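Local coordinates for chloride intracellular channel Clic (Drosophila melanogaster, PDB 2YV7), which probably switches from a soluble, GST-like globular form to a membrane-inserted one that may act as a pH-dependent chloride channel, at residues 47-52 and 112-117; 163-166 and 170-173; 190-195 and 226-231; 177-182 and 209-214. All blocks are in the same frame, centred on the assembly; numbering follows the deposited sequence.

Contact 1 (47-52 and 112-117); sequences FMDLYL and YNLFVQ
In the GST fold of this CLIC protein, D49 and L52 on helix 41-55 of the thioredoxin-like N-terminal domain pack against L114 and F115, where the short helix 111-114 gives way to a loop. Segment 47-52 falls in the region predicted to become transmembrane after insertion, so this buried seam would probably have to part. Just after the helix, F115 is the centre of an inverse gamma turn, closed by a weak bond from V116 N to L114 O of 3.1 Å. The D49 carboxylate divides itself between the two partners: OD1 lies 3.5 Å from the methyl L114 CD2, and OD2 lies 3.8 Å from F115 CZ, with the carboxylate and ring planes 55° apart. OD1 is buried without a polar partner in the model, which may favour the protonated form. With alanine at D49 the L114 methyl would keep only CB to lean on, and F115 CZ would probably be left facing a gap. C176 also touches D49 and L52, closing in from helix 173-193. L114, its CG anti to the backbone N (chi1 -169°), reaches across with both branches; while CD2 serves D49, CD1 meets L52 CD1 at 3.7 Å.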
loop_
_atom_site.group_PDB
_atom_site.type_symbol
_atom_site.label_atom_id
_atom_site.label_comp_id
_atom_site.label_asym_id
_atom_site.label_seq_id
_atom_site.Cartn_x
_atom_site.Cartn_y
_atom_site.Cartn_z
ATOM N N PHE A 47 -4.087 -6.028 0.690
ATOM C CA PHE A 47 -3.143 -7.148 0.712
ATOM C C PHE A 47 -2.390 -7.093 2.040
ATOM O O PHE A 47 -2.255 -8.061 2.750
ATOM C CB PHE A 47 -2.216 -6.973 -0.519
ATOM C CG PHE A 47 -1.315 -8.156 -0.865
ATOM C CD1 PHE A 47 -0.808 -9.047 0.112
ATOM C CD2 PHE A 47 -0.900 -8.315 -2.181
ATOM C CE1 PHE A 47 0.073 -10.107 -0.249
ATOM C CE2 PHE A 47 -0.028 -9.401 -2.555
ATOM C CZ PHE A 47 0.464 -10.272 -1.573
ATOM N N MET A 48 -1.862 -5.905 2.390
ATOM C CA MET A 48 -1.101 -5.778 3.617
ATOM C C MET A 48 -1.955 -6.099 4.865
ATOM O O MET A 48 -1.458 -6.779 5.741
ATOM C CB MET A 48 -0.533 -4.346 3.731
ATOM C CG MET A 48 0.692 -4.218 2.864
ATOM S SD MET A 48 1.572 -2.639 3.132
ATOM C CE MET A 48 2.273 -2.942 4.750
ATOM N N ASP A 49 -3.181 -5.563 4.953
ATOM C CA ASP A 49 -4.069 -5.799 6.125
ATOM C C ASP A 49 -4.271 -7.300 6.263
ATOM O O ASP A 49 -4.079 -7.868 7.348
ATOM C CB ASP A 49 -5.422 -5.122 5.893
ATOM C CG ASP A 49 -5.364 -3.638 6.108
ATOM O OD1 ASP A 49 -4.526 -3.233 6.913
ATOM O OD2 ASP A 49 -6.234 -2.976 5.585
ATOM N N LEU A 50 -4.580 -7.938 5.141
ATOM C CA LEU A 50 -4.922 -9.384 5.234
ATOM C C LEU A 50 -3.698 -10.264 5.573
ATOM O O LEU A 50 -3.777 -11.273 6.292
ATOM C CB LEU A 50 -5.608 -9.796 3.935
ATOM C CG LEU A 50 -7.015 -9.232 3.761
ATOM C CD1 LEU A 50 -7.502 -9.323 2.255
ATOM C CD2 LEU A 50 -8.038 -9.855 4.742
ATOM N N TYR A 51 -2.551 -9.880 5.030
ATOM C CA TYR A 51 -1.312 -10.582 5.306
ATOM C C TYR A 51 -1.019 -10.526 6.794
ATOM O O TYR A 51 -0.602 -11.542 7.388
ATOM C CB TYR A 51 -0.156 -10.010 4.439
ATOM C CG TYR A 51 1.084 -10.882 4.474
ATOM C CD1 TYR A 51 1.918 -10.875 5.595
ATOM C CD2 TYR A 51 1.386 -11.757 3.399
ATOM C CE1 TYR A 51 3.007 -11.691 5.667
ATOM C CE2 TYR A 51 2.505 -12.568 3.451
ATOM C CZ TYR A 51 3.304 -12.524 4.603
ATOM O OH TYR A 51 4.405 -13.316 4.737
ATOM N N LEU A 52 -1.189 -9.343 7.422
ATOM C CA LEU A 52 -0.933 -9.213 8.833
ATOM C C LEU A 52 -1.876 -10.152 9.628
ATOM O O LEU A 52 -1.477 -10.715 10.618
ATOM C CB LEU A 52 -1.154 -7.766 9.307
ATOM C CG LEU A 52 -0.172 -6.681 8.772
ATOM C CD1 LEU A 52 -0.698 -5.284 9.124
ATOM C CD2 LEU A 52 1.219 -6.910 9.296
ATOM N N TYR A 112 -10.606 -5.863 14.316
ATOM C CA TYR A 112 -10.803 -4.767 15.267
ATOM C C TYR A 112 -9.524 -4.232 15.866
ATOM O O TYR A 112 -9.377 -3.015 16.035
ATOM C CB TYR A 112 -11.724 -5.201 16.404
ATOM C CG TYR A 112 -13.171 -5.020 16.070
ATOM C CD1 TYR A 112 -13.747 -3.754 16.079
ATOM C CD2 TYR A 112 -13.976 -6.116 15.752
ATOM C CE1 TYR A 112 -15.092 -3.576 15.776
ATOM C CE2 TYR A 112 -15.334 -5.946 15.450
ATOM C CZ TYR A 112 -15.883 -4.669 15.468
ATOM O OH TYR A 112 -17.222 -4.481 15.166
ATOM N N ASN A 113 -8.606 -5.137 16.198
ATOM C CA ASN A 113 -7.281 -4.747 16.666
ATOM C C ASN A 113 -6.468 -4.044 15.574
ATOM O O ASN A 113 -5.636 -3.214 15.873
ATOM C CB ASN A 113 -6.499 -5.961 17.202
ATOM C CG ASN A 113 -7.287 -6.768 18.256
ATOM O OD1 ASN A 113 -7.868 -6.205 19.191
ATOM N ND2 ASN A 113 -7.293 -8.097 18.103
ATOM N N LEU A 114 -6.701 -4.378 14.308
ATOM C CA LEU A 114 -5.896 -3.805 13.231
ATOM C C LEU A 114 -6.410 -2.382 12.930
ATOM O O LEU A 114 -5.642 -1.458 12.607
ATOM C CB LEU A 114 -5.992 -4.696 11.992
ATOM C CG LEU A 114 -5.056 -4.472 10.811
ATOM C CD1 LEU A 114 -3.639 -4.796 11.253
ATOM C CD2 LEU A 114 -5.467 -5.325 9.589
ATOM N N PHE A 115 -7.714 -2.212 13.018
ATOM C CA PHE A 115 -8.324 -0.922 12.804
ATOM C C PHE A 115 -8.397 -0.096 14.094
ATOM O O PHE A 115 -9.461 0.169 14.621
ATOM C CB PHE A 115 -9.646 -1.070 12.059
ATOM C CG PHE A 115 -9.466 -1.410 10.602
ATOM C CD1 PHE A 115 -9.118 -2.699 10.209
ATOM C CD2 PHE A 115 -9.608 -0.423 9.617
ATOM C CE1 PHE A 115 -8.948 -3.028 8.866
ATOM C CE2 PHE A 115 -9.424 -0.731 8.249
ATOM C CZ PHE A 115 -9.082 -2.044 7.870
ATOM N N VAL A 116 -7.220 0.302 14.583
ATOM C CA VAL A 116 -7.060 1.151 15.783
ATOM C C VAL A 116 -7.861 2.414 15.563
ATOM O O VAL A 116 -7.951 2.879 14.436
ATOM C CB VAL A 116 -5.558 1.560 16.020
ATOM C CG1 VAL A 116 -5.399 2.541 17.217
ATOM C CG2 VAL A 116 -4.682 0.352 16.232
ATOM N N GLN A 117 -8.457 2.948 16.629
ATOM C CA GLN A 117 -9.113 4.254 16.570
ATOM C C GLN A 117 -8.098 5.333 16.916
ATOM O O GLN A 117 -7.584 5.394 18.036
ATOM C CB GLN A 117 -10.343 4.329 17.495
ATOM C CG GLN A 117 -11.297 3.127 17.425
ATOM C CD GLN A 117 -12.296 3.198 16.262
ATOM O OE1 GLN A 117 -11.916 3.168 15.081
ATOM N NE2 GLN A 117 -13.594 3.259 16.602
#

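Contact 2 (163-166 and 170-173); sequences TRFL and TMCC
F165 O is held by T163 OG1 at 2.8 Å, a bond that comes in nearly along the C=O axis (160° at the oxygen) and pins the backbone just where the F165 ring leaves to meet M171. That ring and M171 form a Met-aromatic contact inside the loop that joins helix 141-161 to helix 173-193. M171 SD sits over one face, 3.8 Å from the centroid of the F165 ring and displaced toward the CD1-CE1 side. M171 CG lies over the same face, 3.9 Å from that centroid and only 10° off the normal, which makes a CH-pi contact beside the sulfur one. The bend at chi2 (-80°) brings SD back over the ring beside CG. The other face is covered by R164 CG, so the ring is sandwiched, with T170 N in its plane at the edge. Replacing F165 by alanine would take the ring from between its two covers and is likely to leave M171 SD and R164 CG facing a gap. Beyond the ring, M179 and Y207 also touch F165. D175 ties the two segments together, OD1 taking L166 N and OD2 taking C172 N. C172 is the N-cap of helix 173-193, its SG capping a backbone N of the first turn, and D175 returns a bond to it as in a capping box. Where the chain runs past the ring, F165 CD2 comes within 3.6 Å of T170 C.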
loop_
_atom_site.group_PDB
_atom_site.type_symbol
_atom_site.label_atom_id
_atom_site.label_comp_id
_atom_site.label_asym_id
_atom_site.label_seq_id
_atom_site.Cartn_x
_atom_site.Cartn_y
_atom_site.Cartn_z
ATOM N N THR A 163 7.577 5.612 18.317
ATOM C CA THR A 163 7.127 4.232 18.224
ATOM C C THR A 163 7.555 3.753 16.839
ATOM O O THR A 163 7.918 4.578 15.984
ATOM C CB THR A 163 5.634 4.139 18.416
ATOM O OG1 THR A 163 4.957 5.044 17.504
ATOM C CG2 THR A 163 5.270 4.521 19.861
ATOM N N ARG A 164 7.570 2.436 16.643
ATOM C CA ARG A 164 8.084 1.859 15.416
ATOM C C ARG A 164 7.104 2.248 14.314
ATOM O O ARG A 164 7.550 2.600 13.245
ATOM C CB ARG A 164 8.207 0.333 15.446
ATOM C CG ARG A 164 8.843 -0.254 14.198
ATOM C CD ARG A 164 9.016 -1.724 14.285
ATOM N NE ARG A 164 10.290 -1.987 14.905
ATOM C CZ ARG A 164 11.270 -2.686 14.351
ATOM N NH1 ARG A 164 11.134 -3.239 13.146
ATOM N NH2 ARG A 164 12.387 -2.852 15.043
ATOM N N PHE A 165 5.811 2.204 14.616
ATOM C CA PHE A 165 4.802 2.500 13.567
ATOM C C PHE A 165 3.906 3.688 13.930
ATOM O O PHE A 165 4.141 4.362 14.928
ATOM C CB PHE A 165 4.006 1.213 13.325
ATOM C CG PHE A 165 4.864 0.070 12.878
ATOM C CD1 PHE A 165 5.495 0.087 11.635
ATOM C CD2 PHE A 165 5.050 -1.045 13.730
ATOM C CE1 PHE A 165 6.276 -0.992 11.209
ATOM C CE2 PHE A 165 5.823 -2.142 13.291
ATOM C CZ PHE A 165 6.429 -2.101 12.046
ATOM N N LEU A 166 2.892 3.993 13.121
ATOM C CA LEU A 166 2.191 5.262 13.331
ATOM C C LEU A 166 1.476 5.355 14.706
ATOM O O LEU A 166 1.335 6.434 15.250
ATOM C CB LEU A 166 1.115 5.510 12.278
ATOM C CG LEU A 166 1.645 5.929 10.920
ATOM C CD1 LEU A 166 0.624 5.694 9.826
ATOM C CD2 LEU A 166 2.030 7.454 10.953
ATOM N N THR A 170 3.181 -1.918 16.961
ATOM C CA THR A 170 2.500 -2.898 16.127
ATOM C C THR A 170 1.877 -2.187 14.912
ATOM O O THR A 170 1.388 -1.058 15.060
ATOM C CB THR A 170 1.324 -3.545 16.950
ATOM O OG1 THR A 170 1.869 -4.435 17.926
ATOM C CG2 THR A 170 0.335 -4.331 16.066
ATOM N N MET A 171 1.873 -2.861 13.765
ATOM C CA MET A 171 1.204 -2.374 12.564
ATOM C C MET A 171 -0.276 -2.182 12.773
ATOM O O MET A 171 -0.946 -3.014 13.400
ATOM C CB MET A 171 1.454 -3.320 11.372
ATOM C CG MET A 171 2.856 -3.299 10.880
ATOM S SD MET A 171 3.072 -1.840 9.822
ATOM C CE MET A 171 1.904 -2.141 8.499
ATOM N N CYS A 172 -0.797 -1.065 12.251
ATOM C CA CYS A 172 -2.242 -0.931 12.114
ATOM C C CYS A 172 -2.672 -0.569 10.687
ATOM O O CYS A 172 -1.836 -0.405 9.748
ATOM C CB CYS A 172 -2.808 0.100 13.107
ATOM S SG CYS A 172 -2.303 1.746 12.682
ATOM N N CYS A 173 -3.971 -0.424 10.521
ATOM C CA CYS A 173 -4.607 -0.067 9.249
ATOM C C CYS A 173 -3.950 1.152 8.563
ATOM O O CYS A 173 -3.888 1.240 7.315
ATOM C CB CYS A 173 -6.125 0.161 9.401
ATOM S SG CYS A 173 -6.540 1.402 10.639
#

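Contact 3 (190-195 and 226-231); sequences KYFVDF and DIINHY
I228 plants its CG2 methyl squarely over the Y191 ring, 3.7 Å from the ring centroid and 9° off the normal, a clear CH-pi contact. The other branch of the isoleucine lies over the CD2 rim of the same face, where I228 CD1 comes to 3.4 Å from Y191 CD2, a tight fit. Both branches can touch because CG2 stands anti to the backbone N while CG1 lies beside it (chi1 -63°). Next to them, F192 points its CZ corner between two turns of the facing helix. I228 O approaches that corner near the ring plane, 3.5 Å from F192 CZ, and F192 CE2 rests 3.6 Å from Y231 CB. The two aromatic neighbours brace each other, for the CD1 edge of Y191 stands over the centre of the F192 face.

The next shell fixes the polar ends: Y191 OH is hydrogen-bonded to K232 NZ, one residue beyond 226-231, so the tyrosine grips the facing helix at its tip as well as through its ring, whereas Y231 leads its ring away to a hydrogen bond between its OH and Y129 OH. The contact joins the last turns of helix 173-193 to helix 224-235. Helix 128-136 flanks both, with L136 touching F192 and Y231, while D226 ties helix 224-235 to R36 and S30, between strand 22-28 and helix 41-55.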
loop_
_atom_site.group_PDB
_atom_site.type_symbol
_atom_site.label_atom_id
_atom_site.label_comp_id
_atom_site.label_asym_id
_atom_site.label_seq_id
_atom_site.Cartn_x
_atom_site.Cartn_y
_atom_site.Cartn_z
ATOM N N LYS A 190 10.892 10.102 -7.957
ATOM C CA LYS A 190 12.277 10.177 -8.450
ATOM C C LYS A 190 12.287 10.027 -9.958
ATOM O O LYS A 190 12.859 10.865 -10.699
ATOM C CB LYS A 190 13.068 9.062 -7.873
ATOM C CG LYS A 190 14.512 9.118 -8.244
ATOM C CD LYS A 190 15.075 7.722 -8.021
ATOM C CE LYS A 190 16.424 7.847 -7.459
ATOM N NZ LYS A 190 16.387 9.044 -6.548
ATOM N N TYR A 191 11.574 9.004 -10.452
ATOM C CA TYR A 191 11.623 8.744 -11.917
ATOM C C TYR A 191 11.098 9.923 -12.741
ATOM O O TYR A 191 11.746 10.446 -13.691
ATOM C CB TYR A 191 10.803 7.489 -12.239
ATOM C CG TYR A 191 10.788 7.118 -13.710
ATOM C CD1 TYR A 191 9.856 7.683 -14.608
ATOM C CD2 TYR A 191 11.755 6.274 -14.205
ATOM C CE1 TYR A 191 9.859 7.349 -15.991
ATOM C CE2 TYR A 191 11.753 5.915 -15.528
ATOM C CZ TYR A 191 10.829 6.481 -16.416
ATOM O OH TYR A 191 10.866 6.119 -17.727
ATOM N N PHE A 192 9.920 10.398 -12.382
ATOM C CA PHE A 192 9.261 11.408 -13.224
ATOM C C PHE A 192 9.783 12.805 -13.009
ATOM O O PHE A 192 9.969 13.517 -14.012
ATOM C CB PHE A 192 7.723 11.412 -13.046
ATOM C CG PHE A 192 7.099 10.157 -13.600
ATOM C CD1 PHE A 192 6.901 10.019 -14.972
ATOM C CD2 PHE A 192 6.796 9.114 -12.774
ATOM C CE1 PHE A 192 6.380 8.847 -15.504
ATOM C CE2 PHE A 192 6.291 7.947 -13.296
ATOM C CZ PHE A 192 6.078 7.805 -14.667
ATOM N N VAL A 193 9.976 13.203 -11.750
ATOM C CA VAL A 193 10.300 14.648 -11.486
ATOM C C VAL A 193 11.518 14.829 -10.598
ATOM O O VAL A 193 11.752 15.933 -10.084
ATOM C CB VAL A 193 9.054 15.464 -10.949
ATOM C CG1 VAL A 193 7.976 15.532 -12.052
ATOM C CG2 VAL A 193 8.519 14.850 -9.651
ATOM N N ASP A 194 12.373 13.817 -10.514
ATOM C CA ASP A 194 13.557 13.914 -9.667
ATOM C C ASP A 194 13.305 14.449 -8.254
ATOM O O ASP A 194 14.073 15.291 -7.721
ATOM C CB ASP A 194 14.629 14.796 -10.337
ATOM C CG ASP A 194 16.010 14.571 -9.751
ATOM O OD1 ASP A 194 16.313 13.458 -9.149
ATOM O OD2 ASP A 194 16.805 15.548 -9.905
ATOM N N PHE A 195 12.189 14.032 -7.672
ATOM C CA PHE A 195 11.915 14.311 -6.270
ATOM C C PHE A 195 12.546 13.277 -5.412
ATOM O O PHE A 195 12.467 12.053 -5.710
ATOM C CB PHE A 195 10.383 14.291 -6.027
ATOM C CG PHE A 195 10.007 14.577 -4.617
ATOM C CD1 PHE A 195 10.018 15.895 -4.135
ATOM C CD2 PHE A 195 9.664 13.531 -3.764
ATOM C CE1 PHE A 195 9.634 16.168 -2.821
ATOM C CE2 PHE A 195 9.345 13.771 -2.469
ATOM C CZ PHE A 195 9.306 15.057 -1.964
ATOM N N ASP A 226 6.608 -1.509 -12.466
ATOM C CA ASP A 226 5.176 -1.525 -12.468
ATOM C C ASP A 226 4.600 -0.241 -11.877
ATOM O O ASP A 226 3.620 0.249 -12.367
ATOM C CB ASP A 226 4.708 -2.798 -11.721
ATOM C CG ASP A 226 5.123 -4.091 -12.473
ATOM O OD1 ASP A 226 4.831 -4.121 -13.679
ATOM O OD2 ASP A 226 5.776 -4.981 -11.884
ATOM N N ILE A 227 5.192 0.277 -10.799
ATOM C CA ILE A 227 4.766 1.596 -10.283
ATOM C C ILE A 227 4.955 2.655 -11.376
ATOM O O ILE A 227 4.038 3.408 -11.746
ATOM C CB ILE A 227 5.566 1.966 -8.969
ATOM C CG1 ILE A 227 5.145 1.067 -7.808
ATOM C CG2 ILE A 227 5.272 3.463 -8.608
ATOM C CD1 ILE A 227 6.098 1.024 -6.587
ATOM N N ILE A 228 6.157 2.693 -11.965
ATOM C CA ILE A 228 6.415 3.631 -13.068
ATOM C C ILE A 228 5.465 3.496 -14.273
ATOM O O ILE A 228 4.905 4.487 -14.746
ATOM C CB ILE A 228 7.885 3.434 -13.556
ATOM C CG1 ILE A 228 8.808 3.798 -12.395
ATOM C CG2 ILE A 228 8.176 4.237 -14.824
ATOM C CD1 ILE A 228 10.299 3.522 -12.773
ATOM N N ASN A 229 5.286 2.270 -14.760
ATOM C CA ASN A 229 4.400 2.026 -15.894
ATOM C C ASN A 229 2.973 2.503 -15.569
ATOM O O ASN A 229 2.307 3.130 -16.407
ATOM C CB ASN A 229 4.431 0.539 -16.283
ATOM C CG ASN A 229 3.664 0.260 -17.578
ATOM O OD1 ASN A 229 2.715 -0.522 -17.613
ATOM N ND2 ASN A 229 4.051 0.939 -18.631
ATOM N N HIS A 230 2.537 2.231 -14.328
ATOM C CA HIS A 230 1.240 2.677 -13.823
ATOM C C HIS A 230 1.033 4.152 -14.090
ATOM O O HIS A 230 0.035 4.532 -14.721
ATOM C CB HIS A 230 1.165 2.313 -12.339
ATOM C CG HIS A 230 -0.098 2.713 -11.643
ATOM N ND1 HIS A 230 -1.167 1.849 -11.481
ATOM C CD2 HIS A 230 -0.424 3.847 -10.975
ATOM C CE1 HIS A 230 -2.110 2.450 -10.772
ATOM N NE2 HIS A 230 -1.681 3.662 -10.448
ATOM N N TYR A 231 1.978 5.008 -13.665
ATOM C CA TYR A 231 1.907 6.430 -13.998
ATOM C C TYR A 231 2.141 6.799 -15.459
ATOM O O TYR A 231 1.620 7.794 -15.921
ATOM C CB TYR A 231 2.791 7.268 -13.046
ATOM C CG TYR A 231 2.300 7.092 -11.643
ATOM C CD1 TYR A 231 1.170 7.782 -11.176
ATOM C CD2 TYR A 231 2.927 6.194 -10.796
ATOM C CE1 TYR A 231 0.647 7.547 -9.864
ATOM C CE2 TYR A 231 2.444 5.968 -9.507
ATOM C CZ TYR A 231 1.339 6.656 -9.044
ATOM O OH TYR A 231 0.890 6.411 -7.800
#

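Contact 4 (177-182 and 209-214); sequences ELMPRL and YHMYQL
Between helix 173-193 and helix 202-212 the main meeting is M179 with M211, and the residues before and after M179 on 177-182 face other parts of the fold as well. E177 begins the run: its carbonyl O takes a hydrogen bond from R181 NH1 at 2.8 Å, in the carbonyl plane and on a lone pair, while E177 CG lies against one face of that guanidinium. L178 turns to Y207 and L128. M179 follows, extended beyond CG (chi2 176°, chi3 168°), and slides past M211 in the opposite direction. M179 CB is 3.7 Å from M211 SD, and at the other end M179 SD is 4.0 Å from M211 CB, so each thioether lies against the other's root. M211 has a chi1 of 141°, well off a staggered value, consistent with a strained fit here. L214, at the N-cap of helix 215-220, adds a looser touch, its CD2 standing 4.3 Å from M179 SD. P180 has no N-H to give, and the helix kinks there; its side chain points away from 209-214, onto L41 and Q44 of helix 41-55. R181 also packs on L41, and L182 faces 202-212 again, against Y207 and M208. Helix 173-193 is thus sandwiched between helix 202-212 and the thioredoxin-like domain's helix 41-55, as expected of a central helix in the all-helical half of a GST fold.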
loop_
_atom_site.group_PDB
_atom_site.type_symbol
_atom_site.label_atom_id
_atom_site.label_comp_id
_atom_site.label_asym_id
_atom_site.label_seq_id
_atom_site.Cartn_x
_atom_site.Cartn_y
_atom_site.Cartn_z
ATOM N N GLU A 177 -2.093 1.867 4.811
ATOM C CA GLU A 177 -2.457 2.917 3.849
ATOM C C GLU A 177 -1.186 3.788 3.537
ATOM O O GLU A 177 -1.006 4.206 2.394
ATOM C CB GLU A 177 -3.509 3.865 4.456
ATOM C CG GLU A 177 -4.078 4.882 3.469
ATOM C CD GLU A 177 -5.149 5.780 4.087
ATOM O OE1 GLU A 177 -6.030 5.267 4.868
ATOM O OE2 GLU A 177 -5.109 6.985 3.778
ATOM N N LEU A 178 -0.373 4.116 4.572
ATOM C CA LEU A 178 0.740 5.050 4.386
ATOM C C LEU A 178 1.883 4.439 3.576
ATOM O O LEU A 178 2.443 5.076 2.684
ATOM C CB LEU A 178 1.244 5.540 5.735
ATOM C CG LEU A 178 2.407 6.598 5.549
ATOM C CD1 LEU A 178 2.022 7.853 4.744
ATOM C CD2 LEU A 178 2.891 6.955 7.029
ATOM N N MET A 179 2.248 3.203 3.929
ATOM C CA MET A 179 3.491 2.612 3.377
ATOM C C MET A 179 3.438 2.492 1.858
ATOM O O MET A 179 4.422 2.896 1.180
ATOM C CB MET A 179 3.809 1.297 4.111
ATOM C CG MET A 179 4.177 1.528 5.576
ATOM S SD MET A 179 4.429 -0.075 6.417
ATOM C CE MET A 179 5.156 0.485 7.910
ATOM N N PRO A 180 2.342 1.971 1.292
ATOM C CA PRO A 180 2.260 1.925 -0.187
ATOM C C PRO A 180 2.382 3.336 -0.834
ATOM O O PRO A 180 3.136 3.523 -1.803
ATOM C CB PRO A 180 0.896 1.266 -0.457
ATOM C CG PRO A 180 0.601 0.444 0.772
ATOM C CD PRO A 180 1.149 1.305 1.909
ATOM N N ARG A 181 1.797 4.368 -0.184
ATOM C CA ARG A 181 1.954 5.731 -0.788
ATOM C C ARG A 181 3.401 6.235 -0.678
ATOM O O ARG A 181 3.880 6.855 -1.571
ATOM C CB ARG A 181 0.957 6.711 -0.129
ATOM C CG ARG A 181 -0.487 6.367 -0.527
ATOM C CD ARG A 181 -1.480 6.841 0.585
ATOM N NE ARG A 181 -2.788 6.656 -0.037
ATOM C CZ ARG A 181 -3.398 5.460 -0.177
ATOM N NH1 ARG A 181 -2.827 4.364 0.313
ATOM N NH2 ARG A 181 -4.584 5.398 -0.791
ATOM N N LEU A 182 4.133 5.943 0.411
ATOM C CA LEU A 182 5.544 6.320 0.521
ATOM C C LEU A 182 6.376 5.662 -0.579
ATOM O O LEU A 182 7.230 6.307 -1.246
ATOM C CB LEU A 182 6.074 5.925 1.913
ATOM C CG LEU A 182 5.503 6.737 3.083
ATOM C CD1 LEU A 182 6.196 6.262 4.300
ATOM C CD2 LEU A 182 5.965 8.261 2.877
ATOM N N TYR A 209 12.723 2.309 6.742
ATOM C CA TYR A 209 13.676 1.259 7.003
ATOM C C TYR A 209 12.913 0.048 7.537
ATOM O O TYR A 209 13.031 -1.065 7.004
ATOM C CB TYR A 209 14.723 1.746 7.977
ATOM C CG TYR A 209 15.718 0.700 8.332
ATOM C CD1 TYR A 209 16.752 0.381 7.449
ATOM C CD2 TYR A 209 15.641 0.038 9.538
ATOM C CE1 TYR A 209 17.691 -0.595 7.771
ATOM C CE2 TYR A 209 16.568 -0.920 9.873
ATOM C CZ TYR A 209 17.590 -1.239 8.971
ATOM O OH TYR A 209 18.543 -2.198 9.300
ATOM N N HIS A 210 12.088 0.271 8.535
ATOM C CA HIS A 210 11.248 -0.805 9.069
ATOM C C HIS A 210 10.243 -1.363 8.114
ATOM O O HIS A 210 9.918 -2.525 8.197
ATOM C CB HIS A 210 10.576 -0.382 10.347
ATOM C CG HIS A 210 11.552 -0.098 11.446
ATOM N ND1 HIS A 210 12.568 -0.973 11.773
ATOM C CD2 HIS A 210 11.718 0.991 12.239
ATOM C CE1 HIS A 210 13.298 -0.448 12.750
ATOM N NE2 HIS A 210 12.794 0.739 13.059
ATOM N N MET A 211 9.687 -0.515 7.238
ATOM C CA MET A 211 8.764 -0.980 6.206
ATOM C C MET A 211 9.357 -1.996 5.280
ATOM O O MET A 211 8.679 -2.963 4.879
ATOM C CB MET A 211 8.249 0.255 5.426
ATOM C CG MET A 211 8.077 0.147 4.022
ATOM S SD MET A 211 7.432 1.816 3.559
ATOM C CE MET A 211 8.564 2.131 2.245
ATOM N N TYR A 212 10.642 -1.837 4.985
ATOM C CA TYR A 212 11.291 -2.776 4.105
ATOM C C TYR A 212 11.642 -4.090 4.789
ATOM O O TYR A 212 11.957 -5.049 4.083
ATOM C CB TYR A 212 12.522 -2.136 3.511
ATOM C CG TYR A 212 12.184 -0.961 2.581
ATOM C CD1 TYR A 212 11.221 -1.099 1.502
ATOM C CD2 TYR A 212 12.822 0.288 2.754
ATOM C CE1 TYR A 212 10.887 -0.046 0.689
ATOM C CE2 TYR A 212 12.508 1.359 1.909
ATOM C CZ TYR A 212 11.578 1.177 0.870
ATOM O OH TYR A 212 11.279 2.211 0.079
ATOM N N GLN A 213 11.642 -4.110 6.131
ATOM C CA GLN A 213 11.863 -5.341 6.932
ATOM C C GLN A 213 10.556 -6.094 7.165
ATOM O O GLN A 213 10.572 -7.194 7.740
ATOM C CB GLN A 213 12.509 -5.029 8.285
ATOM C CG GLN A 213 13.923 -4.522 8.194
ATOM C CD GLN A 213 14.525 -4.143 9.559
ATOM O OE1 GLN A 213 13.813 -4.015 10.578
ATOM N NE2 GLN A 213 15.838 -3.930 9.575
ATOM N N LEU A 214 9.431 -5.529 6.713
ATOM C CA LEU A 214 8.131 -6.104 7.031
ATOM C C LEU A 214 7.655 -7.060 5.942
ATOM O O LEU A 214 7.473 -6.643 4.785
ATOM C CB LEU A 214 7.105 -4.956 7.220
ATOM C CG LEU A 214 5.757 -5.342 7.790
ATOM C CD1 LEU A 214 5.836 -5.650 9.269
ATOM C CD2 LEU A 214 4.742 -4.206 7.515
#

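Contacts 1, 2 and 4 form one continuous buried cluster, with centres about 10 Å apart between 1 and 2 and between 2 and 4, and about 14 Å between 1 and 4. Contact 1 is stitched to contact 2 by a probable hydrogen bond, L114 O to C173 N at 2.9 Å. M171 SD of contact 2 reaches M179 CE of contact 4 at 3.7 Å, and M48 CE, on the helix of contact 1, meets L214 CD2 at 3.9 Å. Contact 3 stands apart, its centre about 17 Å from that of contact 4, though both use helix 173-193. The calcium ion, bound at H83, P85, L95 and N97, lies about 13 Å from the D49 side chain.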